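Local coordinates for fiber protein 2 (Human adenovirus type 41, PDB 2BZV) that forms the trimeric head of the short capsid fibre, which probably attaches the virion to the host receptor CXCAR during entry, at residues 17-25 with 37-45; 46-57 with 160-171. All coordinates share one frame; numbering follows the deposited sequence. Where two conformers were deposited one is given.

Interaction 1 (17-25 with 37-45) and interaction 2 (46-57 with 160-171) are two seams of one antiparallel sheet in the fibre knob, their centres about 9 Å apart. Strand 36-45 runs through a tight turn into strand 48-57, and the two pair with each other, so the contacts are joined edge to edge across the sheet: Phe39 N lies 2.8 Å from Thr54 O, and Asn37 O lies 2.9 Å from Lys56 N. One face of this sheet turns inward on strands 69-76, 135-139 and 146-153, while the other builds the trimer interface. There Thr43 of interaction 1 is hydrogen-bonded to His48 of a neighbouring subunit, the same histidine that packs within interaction 2 of its own chain.

Interaction 1: 17-25 with 37-45; sequences TTIWSISPT and NLFLCLTKN
Strand 18-20 runs antiparallel to residues 37-45 of strand 36-45, at 170° and 4.6 Å between axes, with Ile19 and Leu42 as the hydrogen-bonded pair and Thr18-Thr43 and Trp20-Cys41 as non-hydrogen-bonded pairs. Past Trp20, Ser21 N still reaches Leu40 O, but its hydroxyl, turned between backbone N and carbonyl carbon (chi1 68°), does the rest: OG donates to Leu38 O at 2.8 Å from above that carbonyl's plane and accepts a nearly straight bond from Leu40 N at 2.9 Å. Asn37 ND2 donates a hydrogen bond to Ser23 O at 2.8 Å, almost in its own amide plane. On the face with Thr18 and Cys41, Trp20 CE3 meets Phe39 CE1 at the edge of the phenyl ring, 3.8 Å away. Ile22 lies alongside the same ring, its CA in the ring plane, and lays CG2 over a face of the indole. Ile170 of a neighbouring subunit also packs on Phe39. Thr18 OG1 touches Thr43 CG2 at 3.5 Å; Thr18 OG1 is hydrogen-bonded to Ala47 N and Thr43 OG1 to His48 ND1 of that subunit. The Ser21 hydroxyl and Asn37 amide thus carry the pairing past the regular strand, supplementing main-chain bonds with side-chain ones.

Interaction 2: 46-57 with 160-171; sequences GAHVLGTITIKG and FHPPTAVFCYIT
Gly51 is the hollow that the Phe167 ring fills, while Val49 is a bump pressed against the face of the Tyr169 ring, along strands 48-57 and 165-170, which run antiparallel at 156°. Both aromatic side chains are swung between backbone N and carbonyl carbon (chi1 60° for Phe167, 65° for Tyr169), which lays each ring over its cross-strand partner. Gly51 CA sits 4.0 Å from the centroid of the Phe167 ring, a CH-pi contact in which the ring covers bare backbone. Val49 CB stands 3.9 Å from the Tyr169 ring centroid, and its CG2 presses on Thr171 CG2 at a tight 3.4 Å. The Tyr169 hydroxyl is hydrogen-bonded to Phe107 O. Ile53 CG2 touches both Ala165 CB and the Phe167 ring, and Ile55 CG2 points into the notch formed by Phe160 CE2, at 3.6 Å, and Pro162 CG. On the other face, Cys168 SG, in one of its two conformers, lies over the His48 imidazole while Ile170 CD1 approaches CD2 of that ring at 3.5 Å; Thr54 OG1 and Thr164 OG1 share a 2.7 Å hydrogen bond. Aromatic residues thus line the inward face, against strands 135-139 and 146-153, and His48 and Cys168 pack on Leu50 of a neighbouring subunit on the other, as in the antiparallel beta-sandwich of the trimeric adenovirus fibre knob.

Interaction 1: 17-25 with 37-45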
loop_
_atom_site.group_PDB
_atom_site.type_symbol
_atom_site.label_atom_id
_atom_site.label_comp_id
_atom_site.label_asym_id
_atom_site.label_seq_id
_atom_site.Cartn_x
_atom_site.Cartn_y
_atom_site.Cartn_z
ATOM N N THR A 17 4.232 3.723 16.138
ATOM C CA THR A 17 3.795 3.301 14.808
ATOM C C THR A 17 4.558 4.003 13.671
ATOM O O THR A 17 4.678 3.453 12.581
ATOM C CB THR A 17 2.250 3.565 14.623
ATOM O OG1 THR A 17 2.004 4.981 14.505
ATOM C CG2 THR A 17 1.412 2.978 15.828
ATOM N N THR A 18 4.995 5.235 13.913
ATOM C CA THR A 18 5.414 6.111 12.825
ATOM C C THR A 18 6.791 6.714 13.066
ATOM O O THR A 18 7.046 7.285 14.131
ATOM C CB THR A 18 4.413 7.286 12.674
ATOM O OG1 THR A 18 3.091 6.778 12.472
ATOM C CG2 THR A 18 4.767 8.188 11.517
ATOM N N ILE A 19 7.653 6.637 12.054
ATOM C CA ILE A 19 8.880 7.429 12.013
ATOM C C ILE A 19 8.792 8.345 10.811
ATOM O O ILE A 19 8.390 7.895 9.733
ATOM C CB ILE A 19 10.137 6.548 11.902
ATOM C CG1 ILE A 19 10.238 5.599 13.095
ATOM C CG2 ILE A 19 11.380 7.429 11.803
ATOM C CD1 ILE A 19 11.301 4.525 12.978
ATOM N N TRP A 20 9.184 9.609 10.951
ATOM C CA TRP A 20 9.241 10.462 9.768
ATOM C C TRP A 20 10.371 11.467 9.876
ATOM O O TRP A 20 10.959 11.659 10.935
ATOM C CB TRP A 20 7.877 11.100 9.470
ATOM C CG TRP A 20 7.361 12.126 10.436
ATOM C CD1 TRP A 20 7.965 12.652 11.553
ATOM C CD2 TRP A 20 6.088 12.778 10.331
ATOM N NE1 TRP A 20 7.141 13.587 12.140
ATOM C CE2 TRP A 20 5.982 13.673 11.406
ATOM C CE3 TRP A 20 5.018 12.678 9.430
ATOM C CZ2 TRP A 20 4.863 14.483 11.609
ATOM C CZ3 TRP A 20 3.898 13.483 9.627
ATOM C CH2 TRP A 20 3.832 14.369 10.711
ATOM N N SER A 21 10.636 12.128 8.744
ATOM C CA SER A 21 11.699 13.123 8.658
ATOM C C SER A 21 11.160 14.495 8.307
ATOM O O SER A 21 11.844 15.292 7.660
ATOM C CB SER A 21 12.749 12.704 7.633
ATOM O OG SER A 21 12.225 12.731 6.308
ATOM N N ILE A 22 9.939 14.802 8.750
ATOM C CA ILE A 22 9.330 16.064 8.350
ATOM C C ILE A 22 10.160 17.255 8.820
ATOM O O ILE A 22 10.635 17.293 9.948
ATOM C CB ILE A 22 7.865 16.167 8.834
ATOM C CG1 ILE A 22 7.091 17.185 7.987
ATOM C CG2 ILE A 22 7.777 16.486 10.323
ATOM C CD1 ILE A 22 5.587 17.182 8.245
ATOM N N SER A 23 10.315 18.239 7.938
ATOM C CA SER A 23 11.096 19.423 8.255
ATOM C C SER A 23 10.657 20.567 7.365
ATOM O O SER A 23 10.598 20.406 6.154
ATOM C CB SER A 23 12.589 19.126 8.023
ATOM O OG SER A 23 13.383 20.274 8.281
ATOM N N PRO A 24 10.369 21.742 7.939
ATOM C CA PRO A 24 10.027 22.870 7.069
ATOM C C PRO A 24 11.232 23.414 6.292
ATOM O O PRO A 24 11.066 23.968 5.200
ATOM C CB PRO A 24 9.468 23.922 8.036
ATOM C CG PRO A 24 10.019 23.561 9.358
ATOM C CD PRO A 24 10.262 22.078 9.367
ATOM N N THR A 25 12.415 23.220 6.867
ATOM C CA THR A 25 13.677 23.719 6.324
ATOM C C THR A 25 14.496 22.581 5.717
ATOM O O THR A 25 14.205 21.411 5.963
ATOM C CB THR A 25 14.472 24.393 7.444
ATOM O OG1 THR A 25 14.605 23.481 8.544
ATOM C CG2 THR A 25 13.731 25.644 7.923
ATOM N N ASN A 37 15.211 18.884 0.642
ATOM C CA ASN A 37 14.279 18.488 1.683
ATOM C C ASN A 37 13.873 17.045 1.451
ATOM O O ASN A 37 13.390 16.716 0.362
ATOM C CB ASN A 37 13.041 19.389 1.686
ATOM C CG ASN A 37 12.157 19.105 2.883
ATOM O OD1 ASN A 37 11.467 18.078 2.905
ATOM N ND2 ASN A 37 12.185 19.986 3.880
ATOM N N LEU A 38 14.088 16.200 2.457
ATOM C CA LEU A 38 13.663 14.809 2.398
ATOM C C LEU A 38 12.512 14.592 3.352
ATOM O O LEU A 38 12.635 14.837 4.560
ATOM C CB LEU A 38 14.813 13.878 2.785
ATOM C CG LEU A 38 14.428 12.384 2.821
ATOM C CD1 LEU A 38 14.085 11.871 1.425
ATOM C CD2 LEU A 38 15.543 11.561 3.414
ATOM N N PHE A 39 11.402 14.108 2.821
ATOM C CA PHE A 39 10.277 13.683 3.641
ATOM C C PHE A 39 10.067 12.189 3.424
ATOM O O PHE A 39 9.537 11.760 2.411
ATOM C CB PHE A 39 9.013 14.463 3.290
ATOM C CG PHE A 39 7.821 13.983 4.064
ATOM C CD1 PHE A 39 7.733 14.176 5.421
ATOM C CD2 PHE A 39 6.825 13.253 3.419
ATOM C CE1 PHE A 39 6.633 13.712 6.158
ATOM C CE2 PHE A 39 5.722 12.812 4.132
ATOM C CZ PHE A 39 5.623 13.059 5.497
ATOM N N LEU A 40 10.513 11.413 4.402
ATOM C CA LEU A 40 10.337 9.956 4.439
ATOM C C LEU A 40 9.456 9.669 5.637
ATOM O O LEU A 40 9.741 10.155 6.738
ATOM C CB LEU A 40 11.695 9.269 4.570
ATOM C CG LEU A 40 11.654 7.763 4.799
ATOM C CD1 LEU A 40 10.962 7.012 3.662
ATOM C CD2 LEU A 40 13.062 7.226 4.961
ATOM N N CYS A 41 8.396 8.885 5.425
ATOM C CA CYS A 41 7.483 8.513 6.489
ATOM C C CYS A 41 7.293 7.001 6.444
ATOM O O CYS A 41 6.920 6.470 5.383
ATOM C CB CYS A 41 6.139 9.229 6.306
ATOM S SG CYS A 41 4.936 8.831 7.606
ATOM N N LEU A 42 7.570 6.333 7.561
ATOM C CA LEU A 42 7.427 4.884 7.713
ATOM C C LEU A 42 6.364 4.609 8.751
ATOM O O LEU A 42 6.467 5.117 9.867
ATOM C CB LEU A 42 8.749 4.266 8.205
ATOM C CG LEU A 42 9.995 4.539 7.355
ATOM C CD1 LEU A 42 11.211 3.882 7.998
ATOM C CD2 LEU A 42 9.806 4.063 5.924
ATOM N N THR A 43 5.390 3.765 8.413
ATOM C CA THR A 43 4.409 3.341 9.419
ATOM C C THR A 43 4.392 1.817 9.465
ATOM O O THR A 43 4.321 1.130 8.444
ATOM C CB THR A 43 2.996 3.921 9.180
ATOM O OG1 THR A 43 2.508 3.512 7.899
ATOM C CG2 THR A 43 3.043 5.432 9.248
ATOM N N LYS A 44 4.484 1.292 10.688
ATOM C CA LYS A 44 4.587 -0.144 10.923
ATOM C C LYS A 44 3.216 -0.722 11.260
ATOM O O LYS A 44 2.527 -0.227 12.159
ATOM C CB LYS A 44 5.549 -0.410 12.084
ATOM C CG LYS A 44 5.697 -1.887 12.402
ATOM C CD LYS A 44 6.646 -2.112 13.570
ATOM C CE LYS A 44 6.716 -3.573 13.978
ATOM N NZ LYS A 44 7.349 -4.414 12.927
ATOM N N ASN A 45 2.841 -1.777 10.532
ATOM C CA ASN A 45 1.612 -2.548 10.766
ATOM C C ASN A 45 2.062 -3.993 10.855
ATOM O O ASN A 45 2.197 -4.644 9.819
ATOM C CB ASN A 45 0.657 -2.348 9.547
ATOM C CG ASN A 45 -0.593 -3.241 9.466
ATOM O OD1 ASN A 45 -1.229 -3.434 10.499
ATOM N ND2 ASN A 45 -1.012 -3.702 8.268
HETATM O O HOH W 1 10.503 17.032 5.270
HETATM O O HOH W 2 12.686 22.888 3.012
#

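Interaction 2: 46-57 with 160-171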
loop_
_atom_site.group_PDB
_atom_site.type_symbol
_atom_site.label_atom_id
_atom_site.label_comp_id
_atom_site.label_asym_id
_atom_site.label_seq_id
_atom_site.Cartn_x
_atom_site.Cartn_y
_atom_site.Cartn_z
ATOM N N GLY A 46 2.340 -4.498 12.060
ATOM C CA GLY A 46 2.890 -5.847 12.191
ATOM C C GLY A 46 4.190 -5.962 11.420
ATOM O O GLY A 46 5.050 -5.074 11.508
ATOM N N ALA A 47 4.321 -7.013 10.614
ATOM C CA ALA A 47 5.552 -7.257 9.885
ATOM C C ALA A 47 5.735 -6.374 8.663
ATOM O O ALA A 47 6.782 -6.471 8.021
ATOM C CB ALA A 47 5.643 -8.721 9.484
ATOM N N HIS A 48 4.744 -5.539 8.307
ATOM C CA HIS A 48 4.909 -4.634 7.176
ATOM C C HIS A 48 5.180 -3.214 7.630
ATOM O O HIS A 48 4.568 -2.730 8.590
ATOM C CB HIS A 48 3.630 -4.571 6.343
ATOM C CG HIS A 48 3.506 -5.663 5.311
ATOM N ND1 HIS A 48 2.320 -6.316 5.074
ATOM C CD2 HIS A 48 4.406 -6.182 4.436
ATOM C CE1 HIS A 48 2.500 -7.200 4.091
ATOM N NE2 HIS A 48 3.760 -7.135 3.684
ATOM N N VAL A 49 6.037 -2.529 6.882
ATOM C CA VAL A 49 6.076 -1.074 6.911
ATOM C C VAL A 49 5.607 -0.548 5.555
ATOM O O VAL A 49 5.974 -1.075 4.503
ATOM C CB VAL A 49 7.476 -0.536 7.244
ATOM C CG1 VAL A 49 7.653 0.914 6.791
ATOM C CG2 VAL A 49 7.716 -0.637 8.739
ATOM N N LEU A 50 4.757 0.461 5.631
ATOM C CA LEU A 50 4.350 1.268 4.499
ATOM C C LEU A 50 5.173 2.556 4.529
ATOM O O LEU A 50 5.190 3.251 5.543
ATOM C CB LEU A 50 2.870 1.601 4.642
ATOM C CG LEU A 50 2.170 2.292 3.509
ATOM C CD1 LEU A 50 2.245 1.474 2.218
ATOM C CD2 LEU A 50 0.700 2.491 3.900
ATOM N N GLY A 51 5.857 2.852 3.430
ATOM C CA GLY A 51 6.709 4.024 3.339
ATOM C C GLY A 51 6.271 4.972 2.248
ATOM O O GLY A 51 5.875 4.541 1.156
ATOM N N THR A 52 6.348 6.267 2.538
ATOM C CA THR A 52 6.263 7.213 1.470
ATOM C C THR A 52 7.467 8.137 1.528
ATOM O O THR A 52 8.003 8.454 2.591
ATOM C CB THR A 52 4.983 7.966 1.574
ATOM O OG1 THR A 52 3.726 7.765 1.884
ATOM C CG2 THR A 52 5.011 9.743 1.187
ATOM N N ILE A 53 7.950 8.462 0.336
ATOM C CA ILE A 53 9.158 9.274 0.239
ATOM C C ILE A 53 8.999 10.343 -0.829
ATOM O O ILE A 53 8.632 10.064 -1.980
ATOM C CB ILE A 53 10.423 8.402 0.014
ATOM C CG1 ILE A 53 11.688 9.265 0.094
ATOM C CG2 ILE A 53 10.373 7.580 -1.267
ATOM C CD1 ILE A 53 12.973 8.432 0.191
ATOM N N THR A 54 9.317 11.568 -0.433
ATOM C CA THR A 54 9.318 12.746 -1.307
ATOM C C THR A 54 10.623 13.494 -1.073
ATOM O O THR A 54 10.946 13.823 0.078
ATOM C CB THR A 54 8.136 13.673 -0.985
ATOM O OG1 THR A 54 6.919 12.920 -1.060
ATOM C CG2 THR A 54 8.081 14.831 -1.980
ATOM N N ILE A 55 11.362 13.761 -2.144
ATOM C CA ILE A 55 12.601 14.516 -2.034
ATOM C C ILE A 55 12.503 15.706 -2.984
ATOM O O ILE A 55 12.047 15.562 -4.121
ATOM C CB ILE A 55 13.829 13.615 -2.319
ATOM C CG1 ILE A 55 15.123 14.394 -2.100
ATOM C CG2 ILE A 55 13.752 12.990 -3.707
ATOM C CD1 ILE A 55 16.368 13.542 -1.963
ATOM N N LYS A 56 12.912 16.871 -2.486
ATOM C CA LYS A 56 12.831 18.106 -3.256
ATOM C C LYS A 56 14.185 18.794 -3.275
ATOM O O LYS A 56 14.746 19.105 -2.227
ATOM C CB LYS A 56 11.795 19.075 -2.680
ATOM C CG LYS A 56 11.554 20.267 -3.598
ATOM C CD LYS A 56 10.593 21.292 -3.025
ATOM C CE LYS A 56 10.412 22.464 -3.984
ATOM N NZ LYS A 56 9.263 23.345 -3.613
ATOM N N GLY A 57 14.705 19.034 -4.470
ATOM C CA GLY A 57 15.976 19.749 -4.585
ATOM C C GLY A 57 15.734 21.247 -4.463
ATOM O O GLY A 57 14.786 21.777 -5.045
ATOM N N PHE A 160 15.565 18.886 -9.656
ATOM C CA PHE A 160 15.316 17.552 -9.140
ATOM C C PHE A 160 14.146 17.598 -8.162
ATOM O O PHE A 160 14.242 18.170 -7.074
ATOM C CB PHE A 160 16.568 17.023 -8.438
ATOM C CG PHE A 160 16.396 15.611 -7.936
ATOM C CD1 PHE A 160 16.275 14.565 -8.834
ATOM C CD2 PHE A 160 16.336 15.339 -6.574
ATOM C CE1 PHE A 160 16.117 13.260 -8.385
ATOM C CE2 PHE A 160 16.181 14.037 -6.117
ATOM C CZ PHE A 160 16.060 13.000 -7.023
ATOM N N HIS A 161 13.032 17.010 -8.556
ATOM C CA HIS A 161 11.876 16.948 -7.712
ATOM C C HIS A 161 10.925 15.860 -8.208
ATOM O O HIS A 161 9.882 16.105 -8.819
ATOM C CB HIS A 161 11.252 18.327 -7.560
ATOM C CG HIS A 161 10.058 18.568 -6.678
ATOM N ND1 HIS A 161 9.885 17.809 -5.537
ATOM C CD2 HIS A 161 9.106 19.527 -6.625
ATOM C CE1 HIS A 161 8.850 18.271 -4.845
ATOM N NE2 HIS A 161 8.368 19.320 -5.491
ATOM N N PRO A 162 11.323 14.607 -7.978
ATOM C CA PRO A 162 10.564 13.472 -8.482
ATOM C C PRO A 162 9.221 13.341 -7.794
ATOM O O PRO A 162 9.042 13.851 -6.686
ATOM C CB PRO A 162 11.443 12.260 -8.132
ATOM C CG PRO A 162 12.505 12.736 -7.262
ATOM C CD PRO A 162 12.520 14.210 -7.217
ATOM N N PRO A 163 8.272 12.640 -8.421
ATOM C CA PRO A 163 6.999 12.388 -7.762
ATOM C C PRO A 163 7.196 11.568 -6.488
ATOM O O PRO A 163 8.145 10.787 -6.382
ATOM C CB PRO A 163 6.202 11.582 -8.803
ATOM C CG PRO A 163 7.079 11.343 -9.953
ATOM C CD PRO A 163 8.376 12.032 -9.757
ATOM N N THR A 164 6.303 11.754 -5.536
ATOM C CA THR A 164 6.266 10.941 -4.337
ATOM C C THR A 164 6.151 9.464 -4.701
ATOM O O THR A 164 5.445 9.096 -5.659
ATOM C CB THR A 164 5.058 11.346 -3.482
ATOM O OG1 THR A 164 5.209 12.717 -3.096
ATOM C CG2 THR A 164 4.956 10.466 -2.260
ATOM N N ALA A 165 6.860 8.620 -3.957
ATOM C CA ALA A 165 6.803 7.174 -4.139
ATOM C C ALA A 165 6.329 6.520 -2.858
ATOM O O ALA A 165 6.675 6.964 -1.770
ATOM C CB ALA A 165 8.175 6.629 -4.522
ATOM N N VAL A 166 5.567 5.450 -3.018
ATOM C CA VAL A 166 5.095 4.634 -1.915
ATOM C C VAL A 166 5.669 3.240 -2.081
ATOM O O VAL A 166 5.676 2.692 -3.185
ATOM C CB VAL A 166 3.547 4.624 -1.860
ATOM C CG1 VAL A 166 3.047 3.725 -0.743
ATOM C CG2 VAL A 166 3.028 6.043 -1.698
ATOM N N PHE A 167 6.161 2.655 -0.994
ATOM C CA PHE A 167 6.769 1.332 -1.025
ATOM C C PHE A 167 6.399 0.573 0.246
ATOM O O PHE A 167 5.897 1.155 1.196
ATOM C CB PHE A 167 8.295 1.420 -1.207
ATOM C CG PHE A 167 9.025 2.175 -0.105
ATOM C CD1 PHE A 167 9.681 1.483 0.902
ATOM C CD2 PHE A 167 9.057 3.560 -0.108
ATOM C CE1 PHE A 167 10.342 2.171 1.914
ATOM C CE2 PHE A 167 9.718 4.251 0.898
ATOM C CZ PHE A 167 10.356 3.559 1.901
ATOM N N CYS A 168 6.630 -0.731 0.246
ATOM C CA CYS A 168 6.216 -1.601 1.344
ATOM C C CYS A 168 7.297 -2.674 1.534
ATOM O O CYS A 168 7.686 -3.280 0.522
ATOM C CB CYS A 168 4.857 -2.250 1.013
ATOM S SG CYS A 168 4.297 -3.463 2.212
ATOM N N TYR A 169 7.710 -2.961 2.760
ATOM C CA TYR A 169 8.697 -4.006 3.002
ATOM C C TYR A 169 8.386 -4.733 4.307
ATOM O O TYR A 169 7.568 -4.290 5.121
ATOM C CB TYR A 169 10.126 -3.425 2.984
ATOM C CG TYR A 169 10.369 -2.438 4.114
ATOM C CD1 TYR A 169 10.891 -2.857 5.333
ATOM C CD2 TYR A 169 10.067 -1.083 3.956
ATOM C CE1 TYR A 169 11.109 -1.947 6.376
ATOM C CE2 TYR A 169 10.273 -0.171 4.989
ATOM C CZ TYR A 169 10.789 -0.617 6.200
ATOM O OH TYR A 169 10.967 0.304 7.215
ATOM N N ILE A 170 9.045 -5.883 4.471
ATOM C CA ILE A 170 8.935 -6.730 5.642
ATOM C C ILE A 170 9.994 -6.335 6.670
ATOM O O ILE A 170 11.166 -6.150 6.312
ATOM C CB ILE A 170 9.154 -8.203 5.262
ATOM C CG1 ILE A 170 8.248 -8.633 4.100
ATOM C CG2 ILE A 170 9.004 -9.107 6.484
ATOM C CD1 ILE A 170 6.804 -8.708 4.468
ATOM N N THR A 171 9.582 -6.212 7.926
ATOM C CA THR A 171 10.483 -5.741 8.965
ATOM C C THR A 171 11.146 -6.863 9.738
ATOM O O THR A 171 10.676 -8.003 9.778
ATOM C CB THR A 171 9.761 -4.852 10.006
ATOM O OG1 THR A 171 8.885 -5.651 10.805
ATOM C CG2 THR A 171 8.992 -3.736 9.325
HETATM O O HOH W 3 9.952 9.944 -4.455
HETATM O O HOH W 4 10.149 12.725 -4.446
HETATM O O HOH W 5 6.597 21.286 -3.368
#